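Side-chain contacts in alanine racemase, biosynthetic (Pseudomonas aeruginosa PAO1, PDB 6A2F), which is a two-domain pyridoxal-phosphate protein of the alanine racemase family, with an N-terminal TIM barrel and a strand-rich C-terminal domain: residues A[195-200]-A[208-213]; A[217-222]-A[226-231]; A[331-336]-A[342-347]. All coordinates share one frame; numbering follows the deposited sequence.

Contact 1. Residues A[195-200]-A[208-213]; sequences AAVLTI and LRPGIM
Ala195 O, on the helical turn that carries Val197 and Leu198 toward residues 208-213, accepts Thr199 OG1 at 2.7 Å. The hydroxyl comes from above the carbonyl plane, 45° out of it, and the same oxygen also receives weak bonds from the backbone N atoms of Leu198 and Thr199.

Across the contact the surfaces are wholly apolar. Val197 is the wedge: its CG1 lies anti to the backbone N (chi1 165°), and the two methyls diverge toward different partners. CG2 rests on Leu208 CB at 3.8 Å and has Pro210 CD as a looser neighbour, whereas CG1 meets Met213 SD at 3.9 Å; the valine crosses both Leu208 and Met213 at about a right angle. Leu198 and Met213 reach toward each other tip to tip. A bend about the last torsion of Met213 (chi3 -74°) brings CE over the leucine fork, 4.0 Å from Leu198 CG and equally close to both of its methyls.

The contact joins helix 194-199 to strand 207-208 and the loop after it in a beta-alpha-beta unit of the TIM barrel. That loop serves the cofactor: Gly211 N and Ile212 N bond to phosphate oxygens of modified Lys34, and Arg209 NE to its pyridine nitrogen. Ser194 OG, at the start of the helix, bonds to Gly211 N and Met213 N. Dispersion between buried methyls and a thioether thus supplies the adhesion behind a polar phosphate site, while directional bonds to the cofactor come from the loop's backbone N-H groups and from the side chain of Arg209.

Contact 2. Residues A[217-222]-A[226-231]; sequences STPLAD and AELGLK
Neither segment is a regular helix or strand: their backbones approach with the CA atoms of Ser217 and Leu230 7.2 Å apart, and 226-231 opens with a type I turn, Ala226 to Gly229, closed by Gly229 N on Ala226 O at 3.1 Å. Leu228, at the third position of that turn, gives the largest share of the buried surface. One of its methyls, CD1, comes within 3.4 Å of Thr218 OG1, the two side chains crossing at about a right angle. Leu220 is a second partner: its CD1 lies 3.8 Å from Leu228 CD1 and equally near CD2.

The threonine hydroxyl forms an ST turn. With OG1 anti to the main-chain nitrogen (chi1 -174°), it accepts from Leu220 N at 3.1 Å along a fairly straight bond of 159°; it is also bonded to Leu223 O, and its polar needs are met within the loop even as a leucine methyl lies against it. The loop leads from the barrel domain toward strand 234-246 of the C-terminal domain. Pro219 and Leu220 both touch helix 194-199 on the barrel side.

Farther along, Leu230 CD1 packs against Ser217 O at 4.0 Å and more loosely against the ring atom CD of Pro219, while Leu19 and Asn16 of helix 10-22 touch the same leucine. At the solvent-facing end Glu227 OE2 turns to Ser224 N, and Asp222 forms a salt bridge with Arg166.

Contact 3. Residues A[331-336]-A[342-347]; sequences DEVARA and YELLSK
Two consecutive short helices of the C-terminal domain, 330-336 and 341-346, joined by a brief loop, pack together here, with Leu344 of the second reaching across to Val333 and Ala334 of the first. One methyl does most of the touching. Leu344 CD2 lies 3.7 Å from Ala334 N and 3.9 Å from Ala334 CB, pressed against the helix backbone where the alanine has only a methyl group to offer. The same CD2 meets Val333 CG1 at 3.9 Å, the valine and leucine side chains crossing at about a right angle. In Val333 this branch stands opposite the main-chain nitrogen (chi1 -180°), which turns it to the leucine. The second methyl, CD1, adds a contact to Ala334 CB at 4.1 Å. Pro278 and Trp324 also touch Leu344.

Within the second helix Tyr342 O is held twice, by Ser346 N and by Ser346 OG, each at 3.0 Å and from opposite faces of the carbonyl plane; the hydroxyl stands 37° out of that plane. Lys347 NZ and Glu343 OE2 form a salt bridge of 3.1 Å whose hydrogen bond is weak, and both ends continue across the dimer interface: the amine to Tyr277 O, the carboxylate to Arg279 N, both of the second subunit.

The side chain of Tyr342 sets out away from residues 331-336. Its hydroxyl bonds to the phosphate of modified Lys34, its surface touches D-lysine, and its side chain packs on Tyr273 of the second subunit. Helix 341-346 therefore has distinct chemistries around it: a buried aliphatic contact fastens it to its own domain, while its polar groups probably help to fix the tyrosine and to join the subunits beside the ligand pocket.

How the contacts relate
Along the chain the contacts follow one another in series: contact 1 in the barrel domain, contact 2 in the long loop leading out of it, contact 3 in the C-terminal domain. The centres of contacts 1 and 2 lie about 11 Å apart, those of contacts 2 and 3 about 13 Å, and those of contacts 1 and 3 about 18 Å. Ile212 of contact 1 packs on Ser217 and Pro219 of contact 2 and on Tyr342 and Leu345 of contact 3. Asp331 joins contacts 2 and 3 through probable hydrogen bonds with Ser217 OG (2.6 Å from OD1) and Thr218 N (2.9 Å from OD2). Barrel loop and C-terminal helices are thereby set against each other beside the cofactor phosphate.

Contact 1. Residues A[195-200]-A[208-213]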
loop_
_atom_site.group_PDB
_atom_site.type_symbol
_atom_site.label_atom_id
_atom_site.label_comp_id
_atom_site.label_asym_id
_atom_site.label_seq_id
_atom_site.Cartn_x
_atom_site.Cartn_y
_atom_site.Cartn_z
ATOM N N ALA A 195 16.320 -16.450 0.535
ATOM C CA ALA A 195 16.942 -16.900 1.773
ATOM C C ALA A 195 17.756 -18.174 1.552
ATOM O O ALA A 195 18.944 -18.225 1.889
ATOM C CB ALA A 195 15.886 -17.110 2.849
ATOM N N ALA A 196 17.119 -19.181 0.959
ATOM C CA ALA A 196 17.756 -20.470 0.732
ATOM C C ALA A 196 18.823 -20.417 -0.358
ATOM O O ALA A 196 19.810 -21.150 -0.288
ATOM C CB ALA A 196 16.712 -21.534 0.414
ATOM N N VAL A 197 18.628 -19.553 -1.357
ATOM C CA VAL A 197 19.606 -19.387 -2.442
ATOM C C VAL A 197 20.957 -18.973 -1.867
ATOM O O VAL A 197 22.013 -19.375 -2.372
ATOM C CB VAL A 197 19.143 -18.355 -3.500
ATOM C CG1 VAL A 197 20.299 -17.915 -4.395
ATOM C CG2 VAL A 197 18.016 -18.924 -4.347
ATOM N N LEU A 198 20.914 -18.187 -0.797
ATOM C CA LEU A 198 22.125 -17.663 -0.186
ATOM C C LEU A 198 22.690 -18.544 0.926
ATOM O O LEU A 198 23.883 -18.491 1.202
ATOM C CB LEU A 198 21.896 -16.235 0.328
ATOM C CG LEU A 198 21.792 -15.124 -0.721
ATOM C CD1 LEU A 198 20.976 -13.956 -0.180
ATOM C CD2 LEU A 198 23.168 -14.665 -1.193
ATOM N N THR A 199 21.845 -19.354 1.563
ATOM C CA THR A 199 22.268 -20.053 2.777
ATOM C C THR A 199 22.032 -21.566 2.838
ATOM O O THR A 199 22.650 -22.241 3.665
ATOM C CB THR A 199 21.673 -19.397 4.039
ATOM O OG1 THR A 199 20.244 -19.433 3.967
ATOM C CG2 THR A 199 22.147 -17.946 4.175
ATOM N N ILE A 200 21.150 -22.103 1.989
ATOM C CA ILE A 200 20.837 -23.546 2.010
ATOM C C ILE A 200 21.161 -24.229 0.670
ATOM O O ILE A 200 20.241 -24.551 -0.092
ATOM C CB ILE A 200 19.346 -23.843 2.369
ATOM C CG1 ILE A 200 18.734 -22.797 3.319
ATOM C CG2 ILE A 200 19.175 -25.269 2.892
ATOM C CD1 ILE A 200 19.349 -22.715 4.700
ATOM N N LEU A 208 16.267 -22.326 -8.944
ATOM C CA LEU A 208 16.201 -21.372 -7.848
ATOM C C LEU A 208 15.012 -20.442 -8.061
ATOM O O LEU A 208 14.583 -20.232 -9.195
ATOM C CB LEU A 208 17.490 -20.549 -7.787
ATOM C CG LEU A 208 18.838 -21.284 -7.820
ATOM C CD1 LEU A 208 19.969 -20.278 -7.952
ATOM C CD2 LEU A 208 19.041 -22.176 -6.599
ATOM N N ARG A 209 14.472 -19.885 -6.977
ATOM C CA ARG A 209 13.371 -18.927 -7.090
ATOM C C ARG A 209 13.666 -17.653 -6.312
ATOM O O ARG A 209 12.973 -17.358 -5.328
ATOM C CB ARG A 209 12.049 -19.534 -6.605
ATOM C CG ARG A 209 11.703 -20.888 -7.196
ATOM C CD ARG A 209 10.263 -21.273 -6.899
ATOM N NE ARG A 209 9.935 -21.217 -5.474
ATOM C CZ ARG A 209 10.118 -22.215 -4.611
ATOM N NH1 ARG A 209 10.647 -23.372 -5.005
ATOM N NH2 ARG A 209 9.777 -22.052 -3.342
ATOM N N PRO A 210 14.695 -16.889 -6.739
ATOM C CA PRO A 210 14.962 -15.631 -6.044
ATOM C C PRO A 210 13.941 -14.544 -6.368
ATOM O O PRO A 210 13.630 -14.303 -7.538
ATOM C CB PRO A 210 16.354 -15.240 -6.544
ATOM C CG PRO A 210 16.495 -15.907 -7.861
ATOM C CD PRO A 210 15.736 -17.193 -7.739
ATOM N N GLY A 211 13.416 -13.923 -5.312
ATOM C CA GLY A 211 12.555 -12.755 -5.411
ATOM C C GLY A 211 13.216 -11.535 -4.792
ATOM O O GLY A 211 13.922 -10.789 -5.471
ATOM N N ILE A 212 12.998 -11.352 -3.491
ATOM C CA ILE A 212 13.428 -10.149 -2.769
ATOM C C ILE A 212 14.905 -9.772 -2.977
ATOM O O ILE A 212 15.231 -8.583 -3.102
ATOM C CB ILE A 212 13.062 -10.233 -1.261
ATOM C CG1 ILE A 212 13.207 -8.870 -0.562
ATOM C CG2 ILE A 212 13.867 -11.313 -0.549
ATOM C CD1 ILE A 212 12.135 -7.856 -0.913
ATOM N N MET A 213 15.785 -10.775 -3.044
ATOM C CA MET A 213 17.222 -10.523 -3.210
ATOM C C MET A 213 17.545 -9.829 -4.533
ATOM O O MET A 213 18.538 -9.100 -4.633
ATOM C CB MET A 213 18.048 -11.806 -3.047
ATOM C CG MET A 213 18.030 -12.750 -4.241
ATOM S SD MET A 213 19.071 -14.204 -3.990
ATOM C CE MET A 213 20.711 -13.502 -4.158
#

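Contact 2. Residues A[217-222]-A[226-231]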
loop_
_atom_site.group_PDB
_atom_site.type_symbol
_atom_site.label_atom_id
_atom_site.label_comp_id
_atom_site.label_asym_id
_atom_site.label_seq_id
_atom_site.Cartn_x
_atom_site.Cartn_y
_atom_site.Cartn_z
ATOM N N SER A 217 17.147 -6.108 -1.356
ATOM C CA SER A 217 16.645 -6.168 0.001
ATOM C C SER A 217 16.992 -7.543 0.558
ATOM O O SER A 217 16.753 -8.560 -0.106
ATOM C CB SER A 217 15.132 -5.926 0.021
ATOM O OG SER A 217 14.564 -6.242 1.283
ATOM N N THR A 218 17.568 -7.570 1.760
ATOM C CA THR A 218 17.948 -8.829 2.407
ATOM C C THR A 218 16.757 -9.743 2.710
ATOM O O THR A 218 15.737 -9.288 3.231
ATOM C CB THR A 218 18.769 -8.619 3.706
ATOM O OG1 THR A 218 19.214 -9.892 4.194
ATOM C CG2 THR A 218 17.942 -7.933 4.798
ATOM N N PRO A 219 16.888 -11.040 2.370
ATOM C CA PRO A 219 15.928 -12.072 2.771
ATOM C C PRO A 219 16.218 -12.657 4.157
ATOM O O PRO A 219 15.416 -13.429 4.672
ATOM C CB PRO A 219 16.139 -13.154 1.720
ATOM C CG PRO A 219 17.579 -13.028 1.343
ATOM C CD PRO A 219 17.906 -11.564 1.439
ATOM N N LEU A 220 17.355 -12.292 4.745
ATOM C CA LEU A 220 17.830 -12.920 5.979
ATOM C C LEU A 220 17.625 -12.042 7.208
ATOM O O LEU A 220 17.656 -10.814 7.121
ATOM C CB LEU A 220 19.309 -13.305 5.850
ATOM C CG LEU A 220 19.746 -14.098 4.612
ATOM C CD1 LEU A 220 21.264 -14.199 4.566
ATOM C CD2 LEU A 220 19.114 -15.483 4.576
ATOM N N ALA A 221 17.432 -12.695 8.351
ATOM C CA ALA A 221 17.155 -12.015 9.613
ATOM C C ALA A 221 18.383 -11.335 10.217
ATOM O O ALA A 221 18.270 -10.245 10.783
ATOM C CB ALA A 221 16.537 -12.986 10.614
ATOM N N ASP A 222 19.547 -11.969 10.094
ATOM C CA ASP A 222 20.751 -11.471 10.774
ATOM C C ASP A 222 21.946 -11.076 9.877
ATOM O O ASP A 222 23.042 -10.810 10.375
ATOM C CB ASP A 222 21.174 -12.415 11.918
ATOM C CG ASP A 222 21.059 -13.876 11.546
ATOM O OD1 ASP A 222 19.964 -14.460 11.731
ATOM O OD2 ASP A 222 22.071 -14.441 11.079
ATOM N N ALA A 226 23.747 -5.155 2.217
ATOM C CA ALA A 226 25.107 -4.672 1.967
ATOM C C ALA A 226 26.160 -5.749 2.260
ATOM O O ALA A 226 27.092 -5.939 1.467
ATOM C CB ALA A 226 25.385 -3.409 2.773
ATOM N N GLU A 227 25.993 -6.452 3.385
ATOM C CA GLU A 227 26.891 -7.548 3.779
ATOM C C GLU A 227 26.817 -8.724 2.805
ATOM O O GLU A 227 27.767 -9.500 2.684
ATOM C CB GLU A 227 26.582 -8.043 5.202
ATOM C CG GLU A 227 26.846 -7.032 6.310
ATOM C CD GLU A 227 26.365 -7.506 7.673
ATOM O OE1 GLU A 227 27.115 -7.323 8.661
ATOM O OE2 GLU A 227 25.244 -8.060 7.763
ATOM N N LEU A 228 25.679 -8.850 2.122
ATOM C CA LEU A 228 25.459 -9.922 1.147
ATOM C C LEU A 228 25.842 -9.511 -0.279
ATOM O O LEU A 228 25.759 -10.319 -1.207
ATOM C CB LEU A 228 24.004 -10.403 1.205
ATOM C CG LEU A 228 23.579 -11.117 2.494
ATOM C CD1 LEU A 228 22.077 -10.997 2.707
ATOM C CD2 LEU A 228 24.015 -12.576 2.483
ATOM N N GLY A 229 26.265 -8.261 -0.443
ATOM C CA GLY A 229 26.683 -7.747 -1.746
ATOM C C GLY A 229 25.542 -7.423 -2.700
ATOM O O GLY A 229 25.748 -7.369 -3.912
ATOM N N LEU A 230 24.347 -7.201 -2.153
ATOM C CA LEU A 230 23.164 -6.890 -2.953
ATOM C C LEU A 230 22.979 -5.383 -3.122
ATOM O O LEU A 230 22.937 -4.641 -2.135
ATOM C CB LEU A 230 21.907 -7.471 -2.303
ATOM C CG LEU A 230 21.865 -8.925 -1.836
ATOM C CD1 LEU A 230 20.636 -9.122 -0.962
ATOM C CD2 LEU A 230 21.866 -9.895 -3.006
ATOM N N LYS A 231 22.849 -4.941 -4.372
ATOM C CA LYS A 231 22.650 -3.523 -4.674
ATOM C C LYS A 231 21.166 -3.142 -4.646
ATOM O O LYS A 231 20.357 -3.786 -5.312
ATOM C CB LYS A 231 23.256 -3.175 -6.033
ATOM C CG LYS A 231 24.767 -3.313 -6.088
ATOM C CD LYS A 231 25.304 -2.842 -7.428
ATOM C CE LYS A 231 26.821 -2.877 -7.448
ATOM N NZ LYS A 231 27.349 -2.487 -8.786
#

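Contact 3. Residues A[331-336]-A[342-347]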
loop_
_atom_site.group_PDB
_atom_site.type_symbol
_atom_site.label_atom_id
_atom_site.label_comp_id
_atom_site.label_asym_id
_atom_site.label_seq_id
_atom_site.Cartn_x
_atom_site.Cartn_y
_atom_site.Cartn_z
ATOM N N ASP A 331 15.448 -2.052 4.337
ATOM C CA ASP A 331 15.428 -3.033 5.421
ATOM C C ASP A 331 15.512 -2.387 6.797
ATOM O O ASP A 331 14.791 -2.793 7.705
ATOM C CB ASP A 331 16.533 -4.073 5.223
ATOM C CG ASP A 331 16.373 -4.841 3.924
ATOM O OD1 ASP A 331 15.227 -5.228 3.609
ATOM O OD2 ASP A 331 17.382 -5.042 3.209
ATOM N N GLU A 332 16.363 -1.374 6.945
ATOM C CA GLU A 332 16.456 -0.645 8.213
ATOM C C GLU A 332 15.148 0.087 8.519
ATOM O O GLU A 332 14.644 0.016 9.644
ATOM C CB GLU A 332 17.637 0.338 8.222
ATOM C CG GLU A 332 18.028 0.812 9.620
ATOM C CD GLU A 332 18.934 2.033 9.623
ATOM O OE1 GLU A 332 19.791 2.164 8.725
ATOM O OE2 GLU A 332 18.800 2.870 10.541
ATOM N N VAL A 333 14.604 0.773 7.513
ATOM C CA VAL A 333 13.351 1.522 7.674
ATOM C C VAL A 333 12.205 0.579 8.039
ATOM O O VAL A 333 11.433 0.860 8.957
ATOM C CB VAL A 333 12.999 2.359 6.420
ATOM C CG1 VAL A 333 11.702 3.131 6.622
ATOM C CG2 VAL A 333 14.123 3.326 6.092
ATOM N N ALA A 334 12.121 -0.544 7.330
ATOM C CA ALA A 334 11.107 -1.563 7.596
ATOM C C ALA A 334 11.217 -2.154 9.005
ATOM O O ALA A 334 10.201 -2.399 9.655
ATOM C CB ALA A 334 11.190 -2.663 6.555
ATOM N N ARG A 335 12.448 -2.383 9.463
ATOM C CA ARG A 335 12.698 -2.921 10.803
ATOM C C ARG A 335 12.192 -1.956 11.877
ATOM O O ARG A 335 11.583 -2.377 12.858
ATOM C CB ARG A 335 14.188 -3.250 10.995
ATOM C CG ARG A 335 14.519 -4.057 12.248
ATOM C CD ARG A 335 15.910 -4.674 12.180
ATOM N NE ARG A 335 16.933 -3.663 11.897
ATOM C CZ ARG A 335 17.639 -3.009 12.822
ATOM N NH1 ARG A 335 18.536 -2.099 12.447
ATOM N NH2 ARG A 335 17.458 -3.261 14.118
ATOM N N ALA A 336 12.424 -0.664 11.664
ATOM C CA ALA A 336 11.921 0.377 12.562
ATOM C C ALA A 336 10.391 0.431 12.572
ATOM O O ALA A 336 9.777 0.806 13.580
ATOM C CB ALA A 336 12.499 1.729 12.177
ATOM N N TYR A 342 9.990 -6.312 1.955
ATOM C CA TYR A 342 8.921 -6.798 1.085
ATOM C C TYR A 342 7.746 -5.818 1.038
ATOM O O TYR A 342 7.324 -5.399 -0.038
ATOM C CB TYR A 342 8.377 -8.137 1.580
ATOM C CG TYR A 342 9.310 -9.329 1.579
ATOM C CD1 TYR A 342 9.528 -10.072 0.422
ATOM C CD2 TYR A 342 9.913 -9.761 2.760
ATOM C CE1 TYR A 342 10.355 -11.186 0.435
ATOM C CE2 TYR A 342 10.740 -10.871 2.785
ATOM C CZ TYR A 342 10.960 -11.580 1.623
ATOM O OH TYR A 342 11.784 -12.687 1.650
ATOM N N GLU A 343 7.222 -5.468 2.211
ATOM C CA GLU A 343 6.000 -4.676 2.307
ATOM C C GLU A 343 6.186 -3.255 1.799
ATOM O O GLU A 343 5.359 -2.760 1.029
ATOM C CB GLU A 343 5.437 -4.670 3.733
ATOM C CG GLU A 343 4.070 -3.999 3.810
ATOM C CD GLU A 343 3.397 -4.072 5.173
ATOM O OE1 GLU A 343 4.097 -4.070 6.213
ATOM O OE2 GLU A 343 2.147 -4.116 5.199
ATOM N N LEU A 344 7.269 -2.609 2.223
ATOM C CA LEU A 344 7.550 -1.235 1.822
ATOM C C LEU A 344 7.727 -1.115 0.312
ATOM O O LEU A 344 7.156 -0.217 -0.305
ATOM C CB LEU A 344 8.772 -0.690 2.559
ATOM C CG LEU A 344 8.564 -0.011 3.923
ATOM C CD1 LEU A 344 7.830 -0.906 4.913
ATOM C CD2 LEU A 344 9.906 0.426 4.503
ATOM N N LEU A 345 8.495 -2.035 -0.272
ATOM C CA LEU A 345 8.775 -2.036 -1.709
ATOM C C LEU A 345 7.533 -2.315 -2.557
ATOM O O LEU A 345 7.234 -1.568 -3.493
ATOM C CB LEU A 345 9.885 -3.045 -2.058
ATOM C CG LEU A 345 11.321 -2.781 -1.585
ATOM C CD1 LEU A 345 12.220 -3.955 -1.941
ATOM C CD2 LEU A 345 11.876 -1.492 -2.177
ATOM N N SER A 346 6.803 -3.377 -2.221
ATOM C CA SER A 346 5.683 -3.813 -3.055
ATOM C C SER A 346 4.416 -2.970 -2.897
ATOM O O SER A 346 3.474 -3.125 -3.673
ATOM C CB SER A 346 5.378 -5.295 -2.835
ATOM O OG SER A 346 4.789 -5.499 -1.574
ATOM N N LYS A 347 4.399 -2.076 -1.909
ATOM C CA LYS A 347 3.226 -1.230 -1.670
ATOM C C LYS A 347 3.372 0.236 -2.081
ATOM O O LYS A 347 2.483 1.055 -1.813
ATOM C CB LYS A 347 2.746 -1.337 -0.225
ATOM C CG LYS A 347 1.835 -2.521 -0.007
ATOM C CD LYS A 347 0.824 -2.240 1.088
ATOM C CE LYS A 347 1.182 -2.965 2.367
ATOM N NZ LYS A 347 -0.010 -3.086 3.249
#